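Local coordinates for protein NAD-dependent aldehyde dehydrogenase (Burkholderia multivorans, PDB 5UJU) that probably oxidises aldehydes to carboxylic acids with NAD+ as electron acceptor, at residues Leu130-Ser134 and Gly157-Gln161; Gly54-Phe58 and Phe135-Ser140; Trp119-Ser123 and Phe226-Gly232. One frame throughout, in Å; residues are numbered along the deposited sequence.

The three contacts illustrate how one long helix and its successors can be tied to distant parts of a chain. Contacts 1 and 3 share helix 97-132. The centres of these two contacts are about 17 Å apart, and they meet where Leu-130 CD1 packs 3.7 Å from Phe-226 CZ. Contact 2 uses the next helix, 134-145; its centre is about 11 Å from that of contact 1, which it touches through Leu-130 O and Ile-137 CD1 at 3.9 Å. The centres of contacts 2 and 3 are about 25 Å apart. Segments of contacts 1 and 2 alternate along the chain. Together they join the early helix 50-60 to helix 217-230, which follows strand 191-211 of the sheet that in this family forms the Rossmann-like, probably NAD-binding, domain.

Contact 1: Leu130-Ser134 and Gly157-Gln161; sequences LNRAS and GPHAQ
Two breaks between consecutive helices face each other here. Residues 130-132 close a helix, Ala-133 (phi/psi -94/18) leaves it and is also the N-cap of the next; Gly-157 (-107/-106) plays the same double part before the helix starting at Pro-158, where Gln-161 N bonds to Gly-157 O at 2.8 Å. Nearest CA pairs are Ser-134 with Gly-157 (5.0 Å) and Asn-131 with Pro-158 (6.4 Å). A side chain modelled on Gly-157 would collide with Pro-158 CD. Gln-161 (chi1 m, chi2 148°, between wells) bridges the gap with its amide: Gln-161 OE1 accepts from ND2 of Asn-131 (chi1 t), 2.9 Å away, and NE2 donates to Ser-134 OG (3.3 Å). Ser-134 OG (chi1 m) donates to Asn-131 O (2.7 Å), completing a chain of hydrogen bonds from the end of helix 97-132 to the first turn of helix 158-175. Asn-131 ND2 also bonds to Tyr-46. Phe-37 packs against Asn-131, Pro-158 and Gln-161, while Leu-130 rests on helices 217-230 and 245-260, and Phe-153 of helix 149-156 touches Ser-134 and Pro-158.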
ATOM      1  N   LEU A 130     -13.389  25.031  -5.254  1.00 27.22           N
ATOM      2  CA  LEU A 130     -14.504  24.268  -4.711  1.00 31.81           C
ATOM      3  C   LEU A 130     -15.060  24.946  -3.466  1.00 31.63           C
ATOM      4  O   LEU A 130     -16.280  25.061  -3.312  1.00 32.25           O
ATOM      5  CB  LEU A 130     -14.065  22.841  -4.409  1.00 31.99           C
ATOM      6  CG  LEU A 130     -13.716  21.947  -5.601  1.00 27.62           C
ATOM      7  CD1 LEU A 130     -13.186  20.621  -5.080  1.00 26.53           C
ATOM      8  CD2 LEU A 130     -14.945  21.725  -6.458  1.00 22.95           C
ATOM      9  N   ASN A 131     -14.179  25.463  -2.595  1.00 29.11           N
ATOM     10  CA  ASN A 131     -14.659  26.187  -1.419  1.00 31.46           C
ATOM     11  C   ASN A 131     -15.504  27.390  -1.821  1.00 31.88           C
ATOM     12  O   ASN A 131     -16.558  27.639  -1.223  1.00 28.31           O
ATOM     13  CB  ASN A 131     -13.496  26.633  -0.534  1.00 25.31           C
ATOM     14  CG  ASN A 131     -13.973  27.252   0.764  1.00 33.89           C
ATOM     15  OD1 ASN A 131     -13.638  28.386   1.083  1.00 31.46           O
ATOM     16  ND2 ASN A 131     -14.751  26.495   1.528  1.00 30.41           N
ATOM     17  N   ARG A 132     -15.069  28.144  -2.840  1.00 30.29           N
ATOM     18  CA  ARG A 132     -15.875  29.277  -3.287  1.00 32.02           C
ATOM     19  C   ARG A 132     -17.225  28.850  -3.843  1.00 28.32           C
ATOM     20  O   ARG A 132     -18.161  29.653  -3.830  1.00 30.40           O
ATOM     21  CB  ARG A 132     -15.135  30.105  -4.342  1.00 37.66           C
ATOM     22  CG  ARG A 132     -13.940  30.869  -3.807  1.00 53.19           C
ATOM     23  CD  ARG A 132     -13.456  31.896  -4.831  1.00 68.38           C
ATOM     24  NE  ARG A 132     -12.427  31.340  -5.708  1.00 75.70           N
ATOM     25  CZ  ARG A 132     -11.139  31.251  -5.396  1.00 78.25           C
ATOM     26  NH1 ARG A 132     -10.706  31.688  -4.218  1.00 81.98           N
ATOM     27  NH2 ARG A 132     -10.283  30.726  -6.263  1.00 76.70           N
ATOM     28  N   ALA A 133     -17.346  27.616  -4.334  1.00 31.78           N
ATOM     29  CA  ALA A 133     -18.603  27.080  -4.844  1.00 32.21           C
ATOM     30  C   ALA A 133     -19.388  26.307  -3.784  1.00 31.26           C
ATOM     31  O   ALA A 133     -20.297  25.542  -4.136  1.00 30.15           O
ATOM     32  CB  ALA A 133     -18.340  26.170  -6.052  1.00 27.49           C
ATOM     33  N   SER A 134     -19.074  26.508  -2.498  1.00 29.76           N
ATOM     34  CA  SER A 134     -19.627  25.649  -1.453  1.00 33.02           C
ATOM     35  C   SER A 134     -21.143  25.731  -1.399  1.00 30.39           C
ATOM     36  O   SER A 134     -21.812  24.727  -1.128  1.00 28.98           O
ATOM     37  CB  SER A 134     -19.037  26.009  -0.088  1.00 33.10           C
ATOM     38  OG  SER A 134     -17.712  25.529   0.035  1.00 27.26           O
ATOM     39  N   GLY A 157     -19.328  20.442   1.452  1.00 26.10           N
ATOM     40  CA  GLY A 157     -18.390  21.483   1.092  1.00 26.04           C
ATOM     41  C   GLY A 157     -17.145  21.453   1.961  1.00 25.83           C
ATOM     42  O   GLY A 157     -16.298  20.571   1.829  1.00 26.48           O
ATOM     43  N   PRO A 158     -17.033  22.412   2.887  1.00 29.89           N
ATOM     44  CA  PRO A 158     -15.802  22.538   3.700  1.00 27.86           C
ATOM     45  C   PRO A 158     -15.239  21.253   4.296  1.00 34.84           C
ATOM     46  O   PRO A 158     -14.025  21.038   4.206  1.00 36.48           O
ATOM     47  CB  PRO A 158     -16.242  23.518   4.796  1.00 29.43           C
ATOM     48  CG  PRO A 158     -17.219  24.395   4.113  1.00 30.64           C
ATOM     49  CD  PRO A 158     -17.937  23.555   3.078  1.00 28.97           C
ATOM     50  N   HIS A 159     -16.064  20.394   4.911  1.00 28.77           N
ATOM     51  CA  HIS A 159     -15.509  19.181   5.519  1.00 26.54           C
ATOM     52  C   HIS A 159     -14.972  18.223   4.459  1.00 28.98           C
ATOM     53  O   HIS A 159     -13.930  17.583   4.666  1.00 24.86           O
ATOM     54  CB  HIS A 159     -16.558  18.481   6.392  1.00 27.04           C
ATOM     55  CG  HIS A 159     -16.875  19.211   7.660  1.00 36.32           C
ATOM     56  ND1 HIS A 159     -17.768  18.727   8.590  1.00 39.03           N
ATOM     57  CD2 HIS A 159     -16.419  20.385   8.154  1.00 38.26           C
ATOM     58  CE1 HIS A 159     -17.860  19.577   9.596  1.00 41.60           C
ATOM     59  NE2 HIS A 159     -17.049  20.591   9.357  1.00 41.92           N
ATOM     60  N   ALA A 160     -15.660  18.119   3.313  1.00 26.35           N
ATOM     61  CA  ALA A 160     -15.141  17.304   2.218  1.00 23.62           C
ATOM     62  C   ALA A 160     -13.865  17.909   1.665  1.00 30.56           C
ATOM     63  O   ALA A 160     -12.905  17.185   1.363  1.00 28.33           O
ATOM     64  CB  ALA A 160     -16.178  17.161   1.102  1.00 23.61           C
ATOM     65  N   GLN A 161     -13.843  19.238   1.535  1.00 27.68           N
ATOM     66  CA  GLN A 161     -12.641  19.931   1.092  1.00 28.13           C
ATOM     67  C   GLN A 161     -11.493  19.731   2.081  1.00 27.30           C
ATOM     68  O   GLN A 161     -10.343  19.540   1.671  1.00 29.56           O
ATOM     69  CB  GLN A 161     -12.971  21.410   0.881  1.00 27.82           C
ATOM     70  CG  GLN A 161     -13.998  21.623  -0.237  1.00 28.23           C
ATOM     71  CD  GLN A 161     -14.894  22.811  -0.005  1.00 31.62           C
ATOM     72  OE1 GLN A 161     -14.636  23.638   0.870  1.00 28.38           O
ATOM     73  NE2 GLN A 161     -15.957  22.914  -0.800  1.00 29.04           N
TER

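Contact 2: Gly54-Phe58 and Phe135-Ser140; sequences GEAAF and FEIAYS
Both segments are regular alpha-helix, their axes crossing at -54° with a closest approach of 7.5 Å. The backbones come together first of all at Gly-54, whose CA is 4.0 Å from Glu-136 CA and 3.7 Å from Phe-135 CB, and whose O is 3.6 Å from Glu-136 CA; a CB on Gly-54 would run into Phe-135 CB. This is glycine-mediated close packing of helices, joining the early helix 50-60 to helix 134-145. CH-pi contacts widen the interface. Tyr-139, chi1 m, slots between Glu-55 and Phe-58: Glu-55 CG sits 4.2 Å from the centroid of the Tyr-139 ring, and Tyr-139 CB lies 4.0 Å from the centroid of the Phe-58 ring, over its face (Phe-58 chi1 t), and 3.5 Å from Phe-58 CG. Phe-58 CD1 is in van der Waals contact with Ser-140 N at 3.8 Å. No hydrogen bond links the segments. Extended Glu-136 (chi1 and chi2 both t) instead lays its CD 3.7 Å from Ala-57 CB and carries its carboxylate to Arg-252, in a salt bridge, and to His-61, in a hydrogen bond. Tyr-139 OH bonds to Asn-51.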
ATOM      1  N   GLY A  54     -25.325  30.947  -4.647  1.00 38.97           N
ATOM      2  CA  GLY A  54     -25.206  29.506  -4.715  1.00 31.80           C
ATOM      3  C   GLY A  54     -26.501  28.861  -5.153  1.00 37.05           C
ATOM      4  O   GLY A  54     -26.507  27.975  -6.012  1.00 30.55           O
ATOM      5  N   GLU A  55     -27.623  29.304  -4.565  1.00 32.57           N
ATOM      6  CA  GLU A  55     -28.909  28.717  -4.923  1.00 32.48           C
ATOM      7  C   GLU A  55     -29.250  29.001  -6.383  1.00 34.09           C
ATOM      8  O   GLU A  55     -29.789  28.133  -7.078  1.00 34.88           O
ATOM      9  CB  GLU A  55     -30.024  29.222  -4.000  1.00 33.80           C
ATOM     10  CG  GLU A  55     -31.369  28.499  -4.248  1.00 40.42           C
ATOM     11  CD  GLU A  55     -32.520  28.962  -3.333  1.00 44.65           C
ATOM     12  OE1 GLU A  55     -32.318  29.890  -2.524  1.00 48.05           O
ATOM     13  OE2 GLU A  55     -33.628  28.383  -3.427  1.00 43.14           O
ATOM     14  N   ALA A  56     -28.938  30.206  -6.874  1.00 36.05           N
ATOM     15  CA  ALA A  56     -29.190  30.487  -8.286  1.00 33.95           C
ATOM     16  C   ALA A  56     -28.361  29.578  -9.188  1.00 36.03           C
ATOM     17  O   ALA A  56     -28.861  29.078 -10.202  1.00 39.33           O
ATOM     18  CB  ALA A  56     -28.898  31.956  -8.600  1.00 40.70           C
ATOM     19  N   ALA A  57     -27.093  29.341  -8.827  1.00 34.41           N
ATOM     20  CA  ALA A  57     -26.258  28.425  -9.606  1.00 37.07           C
ATOM     21  C   ALA A  57     -26.833  27.015  -9.602  1.00 36.00           C
ATOM     22  O   ALA A  57     -26.811  26.320 -10.626  1.00 32.23           O
ATOM     23  CB  ALA A  57     -24.828  28.411  -9.061  1.00 37.32           C
ATOM     24  N   PHE A  58     -27.339  26.566  -8.453  1.00 34.63           N
ATOM     25  CA  PHE A  58     -27.955  25.247  -8.405  1.00 29.54           C
ATOM     26  C   PHE A  58     -29.171  25.175  -9.326  1.00 33.16           C
ATOM     27  O   PHE A  58     -29.310  24.229 -10.109  1.00 29.86           O
ATOM     28  CB  PHE A  58     -28.341  24.904  -6.959  1.00 28.87           C
ATOM     29  CG  PHE A  58     -29.300  23.771  -6.850  1.00 36.25           C
ATOM     30  CD1 PHE A  58     -28.883  22.473  -7.110  1.00 33.94           C
ATOM     31  CD2 PHE A  58     -30.609  23.985  -6.461  1.00 40.78           C
ATOM     32  CE1 PHE A  58     -29.763  21.416  -6.996  1.00 31.28           C
ATOM     33  CE2 PHE A  58     -31.490  22.925  -6.339  1.00 29.51           C
ATOM     34  CZ  PHE A  58     -31.066  21.647  -6.608  1.00 32.89           C
ATOM     35  N   PHE A 135     -21.707  26.919  -1.624  1.00 30.45           N
ATOM     36  CA  PHE A 135     -23.159  27.047  -1.569  1.00 31.30           C
ATOM     37  C   PHE A 135     -23.817  26.317  -2.733  1.00 34.52           C
ATOM     38  O   PHE A 135     -24.809  25.611  -2.543  1.00 30.16           O
ATOM     39  CB  PHE A 135     -23.565  28.515  -1.541  1.00 29.21           C
ATOM     40  CG  PHE A 135     -23.465  29.135  -0.177  1.00 35.35           C
ATOM     41  CD1 PHE A 135     -24.432  28.878   0.786  1.00 35.57           C
ATOM     42  CD2 PHE A 135     -22.413  29.981   0.141  1.00 36.19           C
ATOM     43  CE1 PHE A 135     -24.346  29.441   2.047  1.00 36.56           C
ATOM     44  CE2 PHE A 135     -22.324  30.554   1.392  1.00 40.17           C
ATOM     45  CZ  PHE A 135     -23.289  30.280   2.349  1.00 40.85           C
ATOM     46  N   GLU A 136     -23.285  26.487  -3.953  1.00 31.24           N
ATOM     47  CA  GLU A 136     -23.812  25.743  -5.096  1.00 26.48           C
ATOM     48  C   GLU A 136     -23.715  24.240  -4.869  1.00 26.69           C
ATOM     49  O   GLU A 136     -24.657  23.492  -5.160  1.00 29.99           O
ATOM     50  CB  GLU A 136     -23.052  26.131  -6.366  1.00 27.63           C
ATOM     51  CG  GLU A 136     -23.380  25.261  -7.558  1.00 34.08           C
ATOM     52  CD  GLU A 136     -22.492  25.552  -8.773  1.00 29.73           C
ATOM     53  OE1 GLU A 136     -21.543  26.338  -8.643  1.00 28.28           O
ATOM     54  OE2 GLU A 136     -22.765  24.999  -9.848  1.00 27.18           O
ATOM     55  N   ILE A 137     -22.575  23.782  -4.354  1.00 28.59           N
ATOM     56  CA  ILE A 137     -22.387  22.367  -4.052  1.00 23.48           C
ATOM     57  C   ILE A 137     -23.320  21.919  -2.916  1.00 23.76           C
ATOM     58  O   ILE A 137     -23.887  20.819  -2.956  1.00 25.44           O
ATOM     59  CB  ILE A 137     -20.904  22.109  -3.730  1.00 26.91           C
ATOM     60  CG1 ILE A 137     -20.052  22.322  -4.994  1.00 32.47           C
ATOM     61  CG2 ILE A 137     -20.687  20.705  -3.172  1.00 27.30           C
ATOM     62  CD1 ILE A 137     -18.550  22.301  -4.747  1.00 26.03           C
ATOM     63  N   ALA A 138     -23.523  22.765  -1.910  1.00 25.58           N
ATOM     64  CA  ALA A 138     -24.410  22.378  -0.809  1.00 28.33           C
ATOM     65  C   ALA A 138     -25.813  22.060  -1.314  1.00 30.07           C
ATOM     66  O   ALA A 138     -26.400  21.031  -0.949  1.00 34.97           O
ATOM     67  CB  ALA A 138     -24.459  23.481   0.244  1.00 26.11           C
ATOM     68  N   TYR A 139     -26.372  22.932  -2.157  1.00 25.95           N
ATOM     69  CA  TYR A 139     -27.706  22.675  -2.695  1.00 28.01           C
ATOM     70  C   TYR A 139     -27.745  21.408  -3.546  1.00 31.85           C
ATOM     71  O   TYR A 139     -28.727  20.657  -3.506  1.00 25.48           O
ATOM     72  CB  TYR A 139     -28.197  23.885  -3.494  1.00 31.78           C
ATOM     73  CG  TYR A 139     -28.683  24.999  -2.592  1.00 37.79           C
ATOM     74  CD1 TYR A 139     -29.839  24.839  -1.841  1.00 41.97           C
ATOM     75  CD2 TYR A 139     -27.998  26.208  -2.498  1.00 38.32           C
ATOM     76  CE1 TYR A 139     -30.300  25.842  -1.005  1.00 42.10           C
ATOM     77  CE2 TYR A 139     -28.455  27.226  -1.667  1.00 39.61           C
ATOM     78  CZ  TYR A 139     -29.608  27.032  -0.920  1.00 41.30           C
ATOM     79  OH  TYR A 139     -30.079  28.024  -0.088  1.00 39.29           O
ATOM     80  N   SER A 140     -26.687  21.141  -4.311  1.00 29.68           N
ATOM     81  CA  SER A 140     -26.692  19.930  -5.125  1.00 23.73           C
ATOM     82  C   SER A 140     -26.639  18.673  -4.266  1.00 28.84           C
ATOM     83  O   SER A 140     -27.206  17.642  -4.644  1.00 27.85           O
ATOM     84  CB  SER A 140     -25.519  19.942  -6.108  1.00 24.05           C
ATOM     85  OG  SER A 140     -24.277  19.709  -5.461  1.00 28.68           O
TER

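Contact 3: Trp119-Ser123 and Phe226-Gly232; sequences WIGVS and FADLATG
Trp-119, Ser-123 and Ala-230 carry most of the area buried between helix 119-123 and the end of helix 226-230, whose axes run at 137° to one another and approach to 8.9 Å. The nearest CA pair is Trp-119 with Ala-230, 4.7 Å apart. Trp-119 (chi1 m, chi2 -27°) places its indole against the helix terminus: Gly-232 CA lies 3.4 Å from the centroid of the five-membered ring, a CH-pi contact over the face, and Thr-231 C is 3.5 Å from Trp-119 CE3. Gly-232, at phi/psi 85/8, is the C-prime residue of a Schellman motif, with its N bonded to Leu-229 O (2.9 Å) and Asn-233 N directed to Asp-228 O. Glycine adopts this positive phi easily; separately, its lack of a CB, which would strike Trp-119 CE2, lets the indole lie on Gly-232 CA. One turn on, Ser-123 OG (chi1 m) donates a hydrogen bond to Trp-119 O (2.9 Å) and sits 3.6 Å from Leu-229 CB. Small Ala-230 lets Ile-120 CD1 approach Ala-230 CB to 3.7 Å; Ala-230 O lies 3.5 Å from Trp-119 CB. No hydrogen bond crosses the interface. Trp-119 NE1 bonds to Trp-111 O. Helix 217-230 belongs to the beta-alpha-beta crossover between parallel strands 191-211 and 234-238, and helix 158-175 packs on both helices, Ala-171 against Ala-230 of helix 217-230 and Trp-172 against Ile-120 of helix 97-132.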
ATOM      1  N   TRP A 119       1.103  18.806  -9.801  1.00 27.32           N
ATOM      2  CA  TRP A 119       0.000  17.981  -9.297  1.00 25.53           C
ATOM      3  C   TRP A 119      -0.563  18.565  -8.015  1.00 25.22           C
ATOM      4  O   TRP A 119      -1.786  18.682  -7.856  1.00 25.48           O
ATOM      5  CB  TRP A 119       0.449  16.538  -9.063  1.00 21.49           C
ATOM      6  CG  TRP A 119       1.207  15.939 -10.183  1.00 24.14           C
ATOM      7  CD1 TRP A 119       1.134  16.272 -11.515  1.00 26.62           C
ATOM      8  CD2 TRP A 119       2.196  14.918 -10.076  1.00 29.72           C
ATOM      9  NE1 TRP A 119       2.013  15.499 -12.242  1.00 27.78           N
ATOM     10  CE2 TRP A 119       2.682  14.663 -11.379  1.00 28.56           C
ATOM     11  CE3 TRP A 119       2.713  14.178  -9.002  1.00 27.91           C
ATOM     12  CZ2 TRP A 119       3.669  13.714 -11.630  1.00 27.40           C
ATOM     13  CZ3 TRP A 119       3.694  13.226  -9.258  1.00 25.94           C
ATOM     14  CH2 TRP A 119       4.154  13.002 -10.560  1.00 27.35           C
ATOM     15  N   ILE A 120       0.323  18.963  -7.100  1.00 27.22           N
ATOM     16  CA  ILE A 120      -0.111  19.527  -5.821  1.00 27.63           C
ATOM     17  C   ILE A 120      -0.710  20.914  -6.030  1.00 30.36           C
ATOM     18  O   ILE A 120      -1.779  21.236  -5.501  1.00 28.25           O
ATOM     19  CB  ILE A 120       1.070  19.566  -4.826  1.00 27.71           C
ATOM     20  CG1 ILE A 120       1.705  18.169  -4.625  1.00 23.89           C
ATOM     21  CG2 ILE A 120       0.648  20.187  -3.491  1.00 30.18           C
ATOM     22  CD1 ILE A 120       0.805  17.139  -4.029  1.00 33.79           C
ATOM     23  N   GLY A 121      -0.029  21.758  -6.812  1.00 30.05           N
ATOM     24  CA  GLY A 121      -0.530  23.109  -7.008  1.00 23.84           C
ATOM     25  C   GLY A 121      -1.899  23.129  -7.657  1.00 27.77           C
ATOM     26  O   GLY A 121      -2.813  23.826  -7.199  1.00 28.06           O
ATOM     27  N   VAL A 122      -2.068  22.348  -8.729  1.00 25.33           N
ATOM     28  CA  VAL A 122      -3.370  22.284  -9.386  1.00 28.01           C
ATOM     29  C   VAL A 122      -4.426  21.751  -8.414  1.00 23.93           C
ATOM     30  O   VAL A 122      -5.555  22.258  -8.353  1.00 23.94           O
ATOM     31  CB  VAL A 122      -3.275  21.431 -10.667  1.00 25.09           C
ATOM     32  CG1 VAL A 122      -4.655  20.971 -11.137  1.00 27.07           C
ATOM     33  CG2 VAL A 122      -2.555  22.211 -11.788  1.00 22.96           C
ATOM     34  N   SER A 123      -4.082  20.720  -7.646  1.00 22.92           N
ATOM     35  CA  SER A 123      -5.035  20.190  -6.667  1.00 26.05           C
ATOM     36  C   SER A 123      -5.453  21.257  -5.660  1.00 26.30           C
ATOM     37  O   SER A 123      -6.642  21.399  -5.348  1.00 24.77           O
ATOM     38  CB  SER A 123      -4.452  18.969  -5.959  1.00 22.50           C
ATOM     39  OG  SER A 123      -4.373  17.878  -6.859  1.00 26.00           O
ATOM     40  N   PHE A 226      -8.582  13.313  -5.142  1.00 23.99           N
ATOM     41  CA  PHE A 226      -7.458  14.218  -4.969  1.00 24.82           C
ATOM     42  C   PHE A 226      -6.169  13.498  -4.594  1.00 30.59           C
ATOM     43  O   PHE A 226      -5.088  13.995  -4.918  1.00 25.69           O
ATOM     44  CB  PHE A 226      -7.836  15.295  -3.946  1.00 19.71           C
ATOM     45  CG  PHE A 226      -8.783  16.301  -4.513  1.00 26.10           C
ATOM     46  CD1 PHE A 226      -8.307  17.346  -5.297  1.00 34.79           C
ATOM     47  CD2 PHE A 226     -10.153  16.150  -4.363  1.00 23.18           C
ATOM     48  CE1 PHE A 226      -9.177  18.259  -5.871  1.00 33.78           C
ATOM     49  CE2 PHE A 226     -11.030  17.062  -4.938  1.00 27.40           C
ATOM     50  CZ  PHE A 226     -10.536  18.120  -5.695  1.00 32.97           C
ATOM     51  N   ALA A 227      -6.242  12.332  -3.937  1.00 25.92           N
ATOM     52  CA  ALA A 227      -5.046  11.498  -3.834  1.00 25.76           C
ATOM     53  C   ALA A 227      -4.547  11.085  -5.220  1.00 25.52           C
ATOM     54  O   ALA A 227      -3.332  11.014  -5.460  1.00 22.34           O
ATOM     55  CB  ALA A 227      -5.335  10.259  -2.987  1.00 25.93           C
ATOM     56  N   ASP A 228      -5.477  10.747  -6.119  1.00 21.60           N
ATOM     57  CA  ASP A 228      -5.119  10.405  -7.491  1.00 22.76           C
ATOM     58  C   ASP A 228      -4.449  11.592  -8.178  1.00 25.04           C
ATOM     59  O   ASP A 228      -3.354  11.463  -8.730  1.00 23.98           O
ATOM     60  CB  ASP A 228      -6.366   9.973  -8.268  1.00 22.99           C
ATOM     61  CG  ASP A 228      -6.785   8.520  -8.016  1.00 24.06           C
ATOM     62  OD1 ASP A 228      -6.021   7.759  -7.396  1.00 24.77           O
ATOM     63  OD2 ASP A 228      -7.900   8.140  -8.464  1.00 24.50           O
ATOM     64  N   LEU A 229      -5.095  12.765  -8.130  1.00 22.32           N
ATOM     65  CA  LEU A 229      -4.588  13.939  -8.843  1.00 27.75           C
ATOM     66  C   LEU A 229      -3.255  14.406  -8.279  1.00 25.96           C
ATOM     67  O   LEU A 229      -2.331  14.716  -9.036  1.00 28.51           O
ATOM     68  CB  LEU A 229      -5.609  15.078  -8.779  1.00 25.92           C
ATOM     69  CG  LEU A 229      -6.817  14.989  -9.701  1.00 30.17           C
ATOM     70  CD1 LEU A 229      -7.766  16.155  -9.391  1.00 29.15           C
ATOM     71  CD2 LEU A 229      -6.350  15.011 -11.174  1.00 25.34           C
ATOM     72  N   ALA A 230      -3.136  14.445  -6.947  1.00 22.85           N
ATOM     73  CA  ALA A 230      -1.922  14.905  -6.285  1.00 26.23           C
ATOM     74  C   ALA A 230      -0.731  13.992  -6.548  1.00 23.17           C
ATOM     75  O   ALA A 230       0.407  14.375  -6.260  1.00 23.42           O
ATOM     76  CB  ALA A 230      -2.154  15.026  -4.770  1.00 26.31           C
ATOM     77  N   THR A 231      -0.960  12.770  -7.020  1.00 22.78           N
ATOM     78  CA  THR A 231       0.149  11.902  -7.387  1.00 23.23           C
ATOM     79  C   THR A 231       0.256  11.747  -8.904  1.00 25.03           C
ATOM     80  O   THR A 231       0.877  10.795  -9.386  1.00 24.69           O
ATOM     81  CB  THR A 231       0.018  10.540  -6.695  1.00 22.85           C
ATOM     82  OG1 THR A 231      -1.270   9.982  -6.981  1.00 25.05           O
ATOM     83  CG2 THR A 231       0.175  10.705  -5.159  1.00 23.60           C
ATOM     84  N   GLY A 232      -0.360  12.656  -9.661  1.00 23.59           N
ATOM     85  CA  GLY A 232      -0.125  12.731 -11.096  1.00 22.84           C
ATOM     86  C   GLY A 232      -0.963  11.811 -11.946  1.00 28.10           C
ATOM     87  O   GLY A 232      -0.719  11.711 -13.151  1.00 24.44           O
TER